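Local structure of beta-galacturonidase (Eisenbergiella tayi, 6NCW) at residues E465-G469 against A490-Q494; V437-D441 against E493-A497; D164-G168 against G252-I256; S194-L198 against S211-C217; F72-H77 against V114-S119. The protein cleaves beta-linked galacturonides as a glycoside hydrolase of family 2 and may also act on beta-glucuronides. All coordinates share one frame; numbering follows the deposited sequence.

Interaction 1: residues E465-G469 against A490-Q494; sequences EIGAG and ALKEQ
The carboxamide of Gln494 meets the backbone of Gly467: Gln494 NE2 donates to Gly467 O at 3.0 Å with an N-H...O angle of 162°. The bond is nearly straight and its acceptor lies close to the amide plane of Gln494, but the nitrogen sits above the carbonyl plane of Gly467, 52° out of it, and not on a lone pair. Gln494 OE1 rests 3.2 Å from Gly467 CA without bonding to the amide nitrogen there. The stem of the glutamine and the long branch of Ile466 lie alongside each other, running oppositely, with Ile466 CG1 3.5 Å from Gln494 CD and Ile466 CD1 3.6 Å from Gln494 CB. Further along, Ala468 CB touches Ala490 CB at 3.7 Å and Leu491 CD2 at 3.9 Å.

In the next shell, Pro431 O also accepts from Gln494 NE2, and Gln487 NE2 bonds to Ala468 O. At the start of the segment, Glu465 belongs to the alpha-D-galacturonate site; Arg309 and Tyr430 hold its carboxylate, and a glycerol bonds to it.

A buried amide nitrogen with two carbonyl acceptors has its rotation well defined. The polar bond therefore ties helix 484-500 to the backbone two residues beyond Glu465, a sugar-binding carboxylate, while methyl and methylene groups pack beside it and all the touching residues are buried.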
# COMPACT_ATOMS: atom_id res chain seq x y z
N GLU A 465 25.09 12.09 10.62
CA GLU A 465 24.06 11.59 9.71
C GLU A 465 24.67 10.54 8.80
O GLU A 465 25.72 10.79 8.22
CB GLU A 465 23.46 12.71 8.83
CG GLU A 465 22.50 13.62 9.57
CD GLU A 465 22.04 14.83 8.75
OE1 GLU A 465 21.76 15.86 9.40
OE2 GLU A 465 21.97 14.75 7.50
N ILE A 466 24.02 9.38 8.72
CA ILE A 466 24.20 8.42 7.63
C ILE A 466 22.90 7.63 7.49
O ILE A 466 22.21 7.37 8.48
CB ILE A 466 25.42 7.49 7.91
CG1 ILE A 466 25.83 6.70 6.66
CG2 ILE A 466 25.12 6.53 9.07
CD1 ILE A 466 27.29 6.20 6.74
N GLY A 467 22.55 7.25 6.27
CA GLY A 467 21.32 6.49 6.07
C GLY A 467 20.91 6.42 4.61
O GLY A 467 21.72 6.67 3.70
N ALA A 468 19.64 6.07 4.40
CA ALA A 468 19.18 5.77 3.05
C ALA A 468 17.66 5.88 2.99
O ALA A 468 16.96 5.59 3.97
CB ALA A 468 19.62 4.37 2.61
N GLY A 469 17.15 6.24 1.82
CA GLY A 469 15.71 6.32 1.64
C GLY A 469 15.08 4.95 1.45
O GLY A 469 15.72 3.99 1.02
N ALA A 490 22.06 -0.90 2.36
CA ALA A 490 22.79 0.33 2.64
C ALA A 490 23.09 0.47 4.13
O ALA A 490 24.24 0.71 4.53
CB ALA A 490 21.99 1.54 2.14
N LEU A 491 22.07 0.29 4.98
CA LEU A 491 22.27 0.49 6.42
C LEU A 491 23.24 -0.54 6.99
O LEU A 491 24.07 -0.21 7.84
CB LEU A 491 20.93 0.46 7.15
CG LEU A 491 20.22 1.81 7.39
CD1 LEU A 491 21.03 2.66 8.36
CD2 LEU A 491 20.03 2.55 6.07
N LYS A 492 23.16 -1.79 6.51
CA LYS A 492 24.09 -2.80 6.98
C LYS A 492 25.54 -2.39 6.70
O LYS A 492 26.39 -2.38 7.59
CB LYS A 492 23.76 -4.15 6.33
CG LYS A 492 24.47 -5.33 6.98
CD LYS A 492 24.17 -6.65 6.26
CE LYS A 492 24.74 -7.84 7.05
NZ LYS A 492 24.09 -9.13 6.62
N GLU A 493 25.82 -1.98 5.46
CA GLU A 493 27.17 -1.56 5.11
C GLU A 493 27.57 -0.27 5.82
O GLU A 493 28.72 -0.12 6.25
CB GLU A 493 27.29 -1.37 3.59
CG GLU A 493 28.71 -0.99 3.19
CD GLU A 493 28.89 -0.69 1.71
OE1 GLU A 493 27.93 -0.90 0.94
OE2 GLU A 493 30.01 -0.23 1.33
N GLN A 494 26.66 0.70 5.91
CA GLN A 494 26.97 1.98 6.57
C GLN A 494 27.34 1.80 8.04
O GLN A 494 28.31 2.40 8.51
CB GLN A 494 25.78 2.94 6.44
CG GLN A 494 25.60 3.44 5.01
CD GLN A 494 24.29 4.16 4.81
OE1 GLN A 494 23.41 4.10 5.67
NE2 GLN A 494 24.15 4.85 3.68

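Interaction 2: residues V437-D441 against E493-A497; sequences VPVED and EQLQA
With chi1 at -176°, Val439 directs CG1 to Ala497 and CG2 to the side of Glu493; Glu493 (chi1 -177°, extended beyond CG) stretches its carboxylate to the start of the facing helix. Valine and glutamate lie flank to flank, pointing opposite ways: Val439 CG2 is 3.8 Å from Glu493 CD, while Val439 CG1 packs 3.6 Å from Ala497 CB. Gln494 adds its CG to the same valine methyl, Val439 CG2, at 3.8 Å.

The extended glutamate ends at a helix N-terminus. Pro438 occupies the N-cap position, and the first amide of the helix, Val439 N, donates to Glu493 OE2 at 3.1 Å with an N-H...O angle of 164°, meeting the oxygen from above the carboxylate plane. Water 1 extends the grip by one residue, accepting from Glu440 N at 2.9 Å and donating to Glu493 OE2 at 2.8 Å. A negative group beside these amides would probably be stabilised by the helix end, and Lys432 adds a salt bridge to OE1. On the more exposed flank, water 2 donates to Glu440 OE2 at 3.2 Å and to Ala497 O at 2.9 Å, and water 3 accepts from Gln496 NE2 and donates weakly to Glu440 OE2.

Val439 also touches Ile466 of strand 461-466. Helices 439-453 and 484-500, which follow strands 425-428 and 461-466, thus lie side by side against the parallel strands, the arrangement of neighbouring outer helices in a TIM barrel.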
# COMPACT_ATOMS: atom_id res chain seq x y z
N VAL A 437 29.98 4.89 -3.73
CA VAL A 437 31.35 4.68 -3.27
C VAL A 437 31.20 3.75 -2.07
O VAL A 437 30.28 3.95 -1.26
CB VAL A 437 32.04 5.99 -2.84
CG1 VAL A 437 33.43 5.71 -2.31
CG2 VAL A 437 32.10 6.99 -4.00
N PRO A 438 32.05 2.73 -1.91
CA PRO A 438 32.02 1.94 -0.67
C PRO A 438 32.13 2.84 0.56
O PRO A 438 32.95 3.76 0.61
CB PRO A 438 33.22 1.02 -0.81
CG PRO A 438 33.37 0.86 -2.32
CD PRO A 438 33.03 2.21 -2.88
N VAL A 439 31.31 2.55 1.57
CA VAL A 439 31.26 3.43 2.75
C VAL A 439 32.63 3.51 3.42
O VAL A 439 33.06 4.59 3.86
CB VAL A 439 30.19 2.95 3.74
CG1 VAL A 439 30.11 3.94 4.90
CG2 VAL A 439 28.84 2.83 3.05
N GLU A 440 33.33 2.38 3.51
CA GLU A 440 34.64 2.37 4.17
C GLU A 440 35.62 3.33 3.49
O GLU A 440 36.40 4.00 4.16
CB GLU A 440 35.20 0.96 4.17
CG GLU A 440 36.25 0.74 5.21
CD GLU A 440 36.30 -0.70 5.64
OE1 GLU A 440 36.46 -1.57 4.74
OE2 GLU A 440 36.16 -0.96 6.86
N ASP A 441 35.60 3.38 2.15
CA ASP A 441 36.54 4.23 1.42
C ASP A 441 36.21 5.70 1.60
O ASP A 441 37.10 6.52 1.81
CB ASP A 441 36.53 3.88 -0.07
CG ASP A 441 36.90 2.42 -0.34
OD1 ASP A 441 37.31 1.74 0.61
OD2 ASP A 441 36.76 1.97 -1.51
N GLU A 493 25.82 -1.98 5.46
CA GLU A 493 27.17 -1.56 5.11
C GLU A 493 27.57 -0.27 5.82
O GLU A 493 28.72 -0.12 6.25
CB GLU A 493 27.29 -1.37 3.59
CG GLU A 493 28.71 -0.99 3.19
CD GLU A 493 28.89 -0.69 1.71
OE1 GLU A 493 27.93 -0.90 0.94
OE2 GLU A 493 30.01 -0.23 1.33
N GLN A 494 26.66 0.70 5.91
CA GLN A 494 26.97 1.98 6.57
C GLN A 494 27.34 1.80 8.04
O GLN A 494 28.31 2.40 8.51
CB GLN A 494 25.78 2.94 6.44
CG GLN A 494 25.60 3.44 5.01
CD GLN A 494 24.29 4.16 4.81
OE1 GLN A 494 23.41 4.10 5.67
NE2 GLN A 494 24.15 4.85 3.68
N LEU A 495 26.58 0.98 8.77
CA LEU A 495 26.83 0.84 10.20
C LEU A 495 28.10 0.04 10.45
O LEU A 495 28.88 0.35 11.36
CB LEU A 495 25.62 0.19 10.89
CG LEU A 495 24.35 1.07 11.01
CD1 LEU A 495 23.20 0.28 11.59
CD2 LEU A 495 24.58 2.32 11.87
N GLN A 496 28.32 -1.01 9.65
CA GLN A 496 29.54 -1.79 9.77
C GLN A 496 30.77 -0.91 9.60
O GLN A 496 31.74 -1.04 10.35
CB GLN A 496 29.51 -2.94 8.74
CG GLN A 496 30.85 -3.47 8.29
CD GLN A 496 31.62 -4.22 9.38
OE1 GLN A 496 31.03 -4.87 10.26
NE2 GLN A 496 32.96 -4.13 9.32
N ALA A 497 30.73 0.05 8.68
CA ALA A 497 31.89 0.90 8.46
C ALA A 497 32.11 1.87 9.62
O ALA A 497 33.23 2.01 10.11
CB ALA A 497 31.78 1.65 7.13
O HOH W 1 32.13 -0.19 3.13
O HOH W 2 35.53 1.73 8.42
O HOH W 3 33.30 -2.09 6.99

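Interaction 3: residues D164-G168 against G252-I256; sequences DGWYG and GFREI
Trp166 and Phe253 have the nearest CA atoms of the two segments, 7.4 Å apart; residues 165-168 run as a strand and 252-255 are irregular, and no hydrogen bond passes between them. The Trp166 indole packs on the backbone of 253-255 and on the Phe253 side chain.

Phe253 CB sits over the six-membered ring of Trp166, 4.0 Å from its centroid and 13° off the normal, a CH-pi contact. Beyond CB, the phenyl ring turns its edge to the indole face in an offset edge-to-face pair, with 5.6 Å between the centroids of the Trp166 five-membered ring and the Phe253 ring and 69° between the planes. Having CG anti to the carbonyl carbon (chi1 -73°), Trp166 carries its far rim to the next peptide units: Trp166 CZ2 is 3.5 Å from Phe253 O, and Trp166 CH2 is 3.5 Å from Arg254 CA. Glu255 N lies at the indole edge near its plane, 3.6 Å from Trp166 CH2.

Strand 165-176 is the middle of three, between 150-162 and 207-216, and Trp166 bonds through its backbone to Cys217. Phe253 makes a second edge-to-face contact with Phe157. Residues 252-256 carry the chain from strand 245-251 of the immunoglobulin-like sandwich to strand 256-259 of the barrel domain's sheet. Arg254 NE bonds to Pro368 O, just ahead of barrel strand 370-374.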
# COMPACT_ATOMS: atom_id res chain seq x y z
N ASP A 164 38.12 13.37 44.91
CA ASP A 164 37.47 12.79 46.08
C ASP A 164 35.96 12.64 45.93
O ASP A 164 35.28 12.28 46.90
CB ASP A 164 37.81 13.63 47.32
CG ASP A 164 37.55 15.11 47.12
OD1 ASP A 164 36.74 15.69 47.89
OD2 ASP A 164 38.14 15.68 46.18
N GLY A 165 35.40 12.88 44.73
CA GLY A 165 33.98 12.66 44.58
C GLY A 165 33.28 13.88 44.02
O GLY A 165 33.92 14.80 43.48
N TRP A 166 31.96 13.89 44.16
CA TRP A 166 31.12 14.85 43.48
C TRP A 166 31.03 16.16 44.25
O TRP A 166 30.73 16.17 45.45
CB TRP A 166 29.72 14.28 43.25
CG TRP A 166 29.68 13.23 42.17
CD1 TRP A 166 29.54 11.88 42.34
CD2 TRP A 166 29.81 13.44 40.75
NE1 TRP A 166 29.56 11.24 41.11
CE2 TRP A 166 29.73 12.18 40.13
CE3 TRP A 166 29.97 14.57 39.96
CZ2 TRP A 166 29.81 12.02 38.74
CZ3 TRP A 166 30.06 14.41 38.58
CH2 TRP A 166 29.98 13.14 37.99
N TYR A 167 31.28 17.26 43.55
CA TYR A 167 31.01 18.62 44.00
C TYR A 167 29.96 19.26 43.09
O TYR A 167 29.60 18.72 42.04
CB TYR A 167 32.31 19.44 44.02
CG TYR A 167 33.24 19.06 45.16
CD1 TYR A 167 33.48 19.94 46.21
CD2 TYR A 167 33.86 17.81 45.19
CE1 TYR A 167 34.34 19.59 47.26
CE2 TYR A 167 34.71 17.46 46.23
CZ TYR A 167 34.95 18.35 47.26
OH TYR A 167 35.79 17.99 48.29
N GLY A 168 29.45 20.40 43.52
CA GLY A 168 28.38 21.06 42.79
C GLY A 168 28.37 22.54 43.07
O GLY A 168 28.82 23.00 44.13
N GLY A 252 21.24 15.73 37.35
CA GLY A 252 21.95 14.47 37.49
C GLY A 252 23.43 14.76 37.58
O GLY A 252 23.92 15.74 37.02
N PHE A 253 24.13 13.93 38.34
CA PHE A 253 25.57 14.11 38.58
C PHE A 253 26.32 13.27 37.54
O PHE A 253 26.50 12.06 37.71
CB PHE A 253 25.94 13.70 40.01
CG PHE A 253 25.55 14.72 41.06
CD1 PHE A 253 26.49 15.62 41.56
CD2 PHE A 253 24.25 14.77 41.57
CE1 PHE A 253 26.13 16.56 42.53
CE2 PHE A 253 23.89 15.71 42.53
CZ PHE A 253 24.83 16.61 43.01
N ARG A 254 26.75 13.90 36.45
CA ARG A 254 27.59 13.24 35.47
C ARG A 254 28.58 14.25 34.91
O ARG A 254 28.29 15.45 34.85
CB ARG A 254 26.77 12.61 34.33
CG ARG A 254 25.82 13.57 33.60
CD ARG A 254 26.45 14.06 32.34
NE ARG A 254 25.70 15.12 31.67
CZ ARG A 254 26.00 16.41 31.74
NH1 ARG A 254 27.01 16.82 32.49
NH2 ARG A 254 25.28 17.29 31.06
N GLU A 255 29.73 13.76 34.47
CA GLU A 255 30.73 14.58 33.82
C GLU A 255 30.79 14.24 32.34
O GLU A 255 30.79 13.06 31.97
CB GLU A 255 32.11 14.37 34.46
CG GLU A 255 33.19 15.24 33.86
CD GLU A 255 34.58 14.93 34.44
OE1 GLU A 255 35.08 15.76 35.23
OE2 GLU A 255 35.16 13.86 34.10
N ILE A 256 30.84 15.27 31.50
CA ILE A 256 31.05 15.08 30.08
C ILE A 256 32.24 15.93 29.69
O ILE A 256 32.25 17.15 29.93
CB ILE A 256 29.80 15.43 29.24
CG1 ILE A 256 30.09 15.20 27.77
CG2 ILE A 256 29.37 16.87 29.45
CD1 ILE A 256 30.14 13.75 27.42

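Interaction 4: residues S194-L198 against S211-C217; sequences SFAVL and STEELPC
Aromatic contacts centre on Phe195. Leu215 CD1 stands over its ring, 3.9 Å from the centroid and 13° off the normal, a CH-pi contact. Cys217 SG comes to the ring edge instead, 3.9 Å from Phe195 CE1, as a sulfur-aromatic pair.

Aliphatic packing continues along the strand, which runs nearly antiparallel to 211-217 (167° between the directions) and in which the pair Phe195-Ala196 forms a classic beta bulge opposite Val188 of strand 182-190. Thr212 CG2 is shared: it lies 3.6 Å from Ala196 CB and 3.6 Å from Leu198 CD1, the leucine crossing it at about a right angle. Leu198 CD2 also approaches Ser211 O, at 3.6 Å.

The polar bonds belong to the layer of strand 207-216. The chi1 of 78° tucks Thr212 OG1 over its own backbone, from where it donates to Glu213 O at 2.9 Å; the same hydroxyl is bonded to Ala170 N of strand 165-176. Phe195 CE2 lies 3.6 Å from this oxygen.

Strands 193-202 and 207-216 belong to different sheets of the sandwich; with no hydrogen bond between the segments, they meet mainly by apolar packing. With its hydroxyl satisfied within its own layer, Thr212 presents its methyl to the other one.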
# COMPACT_ATOMS: atom_id res chain seq x y z
N SER A 194 20.62 19.71 52.42
CA SER A 194 20.91 21.13 52.48
C SER A 194 22.08 21.45 51.57
O SER A 194 23.03 20.67 51.46
CB SER A 194 21.22 21.54 53.92
OG SER A 194 20.20 21.07 54.77
N PHE A 195 22.01 22.60 50.90
CA PHE A 195 23.07 22.94 49.96
C PHE A 195 23.62 24.34 50.21
O PHE A 195 24.82 24.51 50.44
CB PHE A 195 22.59 22.80 48.51
CG PHE A 195 23.69 22.93 47.51
CD1 PHE A 195 24.58 21.89 47.29
CD2 PHE A 195 23.85 24.11 46.79
CE1 PHE A 195 25.62 22.02 46.38
CE2 PHE A 195 24.88 24.24 45.88
CZ PHE A 195 25.76 23.20 45.67
N ALA A 196 22.76 25.36 50.18
CA ALA A 196 23.26 26.71 50.38
C ALA A 196 22.09 27.63 50.68
O ALA A 196 20.94 27.32 50.38
CB ALA A 196 24.03 27.22 49.16
N VAL A 197 22.42 28.76 51.31
CA VAL A 197 21.52 29.89 51.47
C VAL A 197 22.25 31.11 50.95
O VAL A 197 23.31 31.48 51.48
CB VAL A 197 21.08 30.09 52.93
CG1 VAL A 197 20.10 31.25 53.03
CG2 VAL A 197 20.46 28.82 53.49
N LEU A 198 21.71 31.73 49.90
CA LEU A 198 22.35 32.87 49.26
C LEU A 198 21.66 34.15 49.69
O LEU A 198 20.44 34.27 49.52
CB LEU A 198 22.29 32.73 47.75
CG LEU A 198 23.23 31.69 47.14
CD1 LEU A 198 23.13 31.69 45.62
CD2 LEU A 198 24.67 31.98 47.60
N SER A 211 25.70 33.25 42.76
CA SER A 211 26.25 31.90 42.71
C SER A 211 26.66 31.44 44.10
O SER A 211 27.12 32.24 44.92
CB SER A 211 27.46 31.83 41.78
OG SER A 211 27.06 31.97 40.43
N THR A 212 26.48 30.15 44.35
CA THR A 212 27.10 29.54 45.50
C THR A 212 28.55 29.19 45.17
O THR A 212 29.00 29.26 44.02
CB THR A 212 26.36 28.27 45.92
OG1 THR A 212 26.72 27.19 45.03
CG2 THR A 212 24.85 28.51 45.91
N GLU A 213 29.28 28.82 46.21
CA GLU A 213 30.60 28.26 46.00
C GLU A 213 30.47 26.80 45.57
O GLU A 213 29.39 26.19 45.65
CB GLU A 213 31.44 28.37 47.26
CG GLU A 213 31.90 29.78 47.57
CD GLU A 213 32.51 29.90 48.94
OE1 GLU A 213 32.78 31.04 49.39
OE2 GLU A 213 32.72 28.84 49.58
N GLU A 214 31.58 26.24 45.11
CA GLU A 214 31.69 24.82 44.82
C GLU A 214 31.66 24.03 46.13
O GLU A 214 32.61 24.09 46.92
CB GLU A 214 32.97 24.58 44.05
CG GLU A 214 32.92 23.41 43.12
CD GLU A 214 34.03 23.47 42.12
OE1 GLU A 214 34.10 24.49 41.38
OE2 GLU A 214 34.84 22.51 42.09
N LEU A 215 30.59 23.28 46.36
CA LEU A 215 30.35 22.57 47.61
C LEU A 215 30.43 21.06 47.42
O LEU A 215 30.12 20.55 46.34
CB LEU A 215 28.98 22.95 48.17
CG LEU A 215 28.89 24.44 48.47
CD1 LEU A 215 27.45 24.87 48.70
CD2 LEU A 215 29.77 24.77 49.67
N PRO A 216 30.84 20.31 48.44
CA PRO A 216 30.85 18.85 48.31
C PRO A 216 29.44 18.29 48.29
O PRO A 216 28.51 18.86 48.86
CB PRO A 216 31.62 18.38 49.55
CG PRO A 216 32.18 19.61 50.18
CD PRO A 216 31.33 20.75 49.75
N CYS A 217 29.29 17.16 47.60
CA CYS A 217 28.02 16.44 47.52
C CYS A 217 28.29 14.96 47.77
O CYS A 217 28.13 14.13 46.86
CB CYS A 217 27.34 16.65 46.17
SG CYS A 217 26.75 18.31 45.89

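Interaction 5: residues F72-H77 against V114-S119; sequences FKGVSH and VIADNS
His77 supplies both hydrogen bonds that cross between the segments, one from its backbone and one from its ring. His77 N donates to Asp117 O at 2.9 Å with an N-H...O angle of 153°. His77 NE2 donates to Ser119 O at 2.8 Å; this bond is bent to 131°, although the acceptor lies nearly in the ring plane. Both donors stand above the plane of the carbonyl they meet. ND1 is hydrogen-bonded to a residue next to the segments, which puts both ring nitrogens to use. A chi1 of 58° folds the imidazole over the turn, with Asn118 CA over its face, 3.8 Å from the centroid, and Asp117 O 3.3 Å above the His77 ring plane toward the rim. His127 stacks with the His77 ring.

The acceptor turn is held by Asp117, whose OD1 takes two bonds: Ser119 N at 2.9 Å, which makes an Asx turn, and Ser119 OG at 2.8 Å through the syn lone pair. The side chain of Asn118 leads away, OD1 accepting from Gly54 N; Ser76 OG is bonded to Ser139 OG.

Away from these polar groups the contact is aliphatic. Val75 CG1 packs 3.8 Å from Ala116 CB, and Phe72 CE2 touches Val114 CG2 at 3.7 Å.

Residues 72-77 lead from strand 68-72 of a four-stranded antiparallel sheet to strand 78-83 of a six-stranded one, where 78-83 neighbours 109-117. Phe72 and Val114 pack between these sheets, consistent with the N-terminal jelly-roll beta-sandwich of family 2 enzymes, and the His77 bonds hold the crossing loop to the end of strand 109-117.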
# COMPACT_ATOMS: atom_id res chain seq x y z
N PHE A 72 5.17 30.75 27.42
CA PHE A 72 4.85 30.00 26.20
C PHE A 72 6.01 29.07 25.87
O PHE A 72 7.14 29.53 25.66
CB PHE A 72 4.57 30.96 25.05
CG PHE A 72 3.36 31.82 25.29
CD1 PHE A 72 3.47 33.00 26.02
CD2 PHE A 72 2.12 31.43 24.80
CE1 PHE A 72 2.34 33.79 26.25
CE2 PHE A 72 0.99 32.22 25.04
CZ PHE A 72 1.10 33.39 25.77
N LYS A 73 5.74 27.77 25.85
CA LYS A 73 6.82 26.81 25.59
C LYS A 73 7.15 26.67 24.11
O LYS A 73 8.27 26.27 23.78
CB LYS A 73 6.46 25.44 26.17
CG LYS A 73 6.42 25.40 27.70
CD LYS A 73 7.80 25.61 28.31
CE LYS A 73 7.74 25.40 29.84
NZ LYS A 73 9.06 25.62 30.50
N GLY A 74 6.21 26.97 23.22
CA GLY A 74 6.52 27.08 21.82
C GLY A 74 5.34 27.55 21.00
O GLY A 74 4.24 27.00 21.10
N VAL A 75 5.54 28.57 20.17
CA VAL A 75 4.55 29.02 19.20
C VAL A 75 5.20 28.98 17.83
O VAL A 75 6.24 29.63 17.62
CB VAL A 75 4.02 30.44 19.52
CG1 VAL A 75 2.98 30.86 18.48
CG2 VAL A 75 3.45 30.53 20.95
N SER A 76 4.59 28.25 16.88
CA SER A 76 5.17 28.05 15.55
C SER A 76 4.62 29.07 14.56
O SER A 76 3.41 29.13 14.35
CB SER A 76 4.86 26.64 15.04
OG SER A 76 5.50 25.64 15.82
N HIS A 77 5.50 29.87 13.94
CA HIS A 77 6.88 30.07 14.37
C HIS A 77 7.10 31.53 14.84
O HIS A 77 8.09 31.85 15.48
CB HIS A 77 7.88 29.70 13.27
CG HIS A 77 7.72 30.46 11.99
ND1 HIS A 77 7.79 31.83 11.91
CD2 HIS A 77 7.56 30.02 10.72
CE1 HIS A 77 7.64 32.21 10.66
NE2 HIS A 77 7.51 31.13 9.91
N VAL A 114 -3.34 34.98 21.05
CA VAL A 114 -2.03 34.75 20.45
C VAL A 114 -2.21 34.74 18.94
O VAL A 114 -3.03 33.98 18.41
CB VAL A 114 -1.41 33.44 20.94
CG1 VAL A 114 -0.01 33.26 20.36
CG2 VAL A 114 -1.37 33.42 22.45
N ILE A 115 -1.47 35.60 18.25
CA ILE A 115 -1.40 35.58 16.80
C ILE A 115 -0.18 34.73 16.44
O ILE A 115 0.95 35.09 16.77
CB ILE A 115 -1.29 36.99 16.20
CG1 ILE A 115 -2.30 37.96 16.83
CG2 ILE A 115 -1.47 36.93 14.68
CD1 ILE A 115 -3.72 37.64 16.50
N ALA A 116 -0.42 33.59 15.81
CA ALA A 116 0.64 32.70 15.35
C ALA A 116 0.77 32.83 13.84
O ALA A 116 -0.23 32.94 13.13
CB ALA A 116 0.37 31.24 15.72
N ASP A 117 2.01 32.76 13.36
CA ASP A 117 2.32 32.99 11.96
C ASP A 117 3.41 32.02 11.53
O ASP A 117 4.46 31.95 12.17
CB ASP A 117 2.78 34.44 11.78
CG ASP A 117 3.00 34.80 10.33
OD1 ASP A 117 2.69 33.97 9.44
OD2 ASP A 117 3.49 35.93 10.09
N ASN A 118 3.16 31.26 10.45
CA ASN A 118 4.16 30.35 9.89
C ASN A 118 4.60 30.76 8.48
O ASN A 118 5.21 29.95 7.76
CB ASN A 118 3.65 28.89 9.91
CG ASN A 118 2.50 28.62 8.95
OD1 ASN A 118 1.96 29.53 8.31
ND2 ASN A 118 2.10 27.35 8.86
N SER A 119 4.33 32.00 8.09
CA SER A 119 4.74 32.52 6.79
C SER A 119 6.25 32.45 6.62
O SER A 119 7.02 32.64 7.57
CB SER A 119 4.31 33.98 6.62
OG SER A 119 2.90 34.13 6.69

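Overall arrangement
Along the chain interaction 5 comes first, in the N-terminal beta sheets, followed by interactions 3 and 4 in the immunoglobulin-like sandwich and by 1 and 2 in the TIM barrel domain. Interactions 1 and 2 have centres 8 Å apart, share Glu493 and Gln494 of helix 484-500, and touch through Ile466 and Val439. Interactions 3 and 4 have centres 14 Å apart on neighbouring strands, 165-176 and 207-216, with interaction 4 falling between the two segments of interaction 3 in sequence. The remaining pairs are 35 to 50 Å apart, centre to centre, without touching. The contacts sample three regions, 252-256 linking sandwich to barrel; interaction 1 holds a sugar-site residue and interaction 2 lies close behind it.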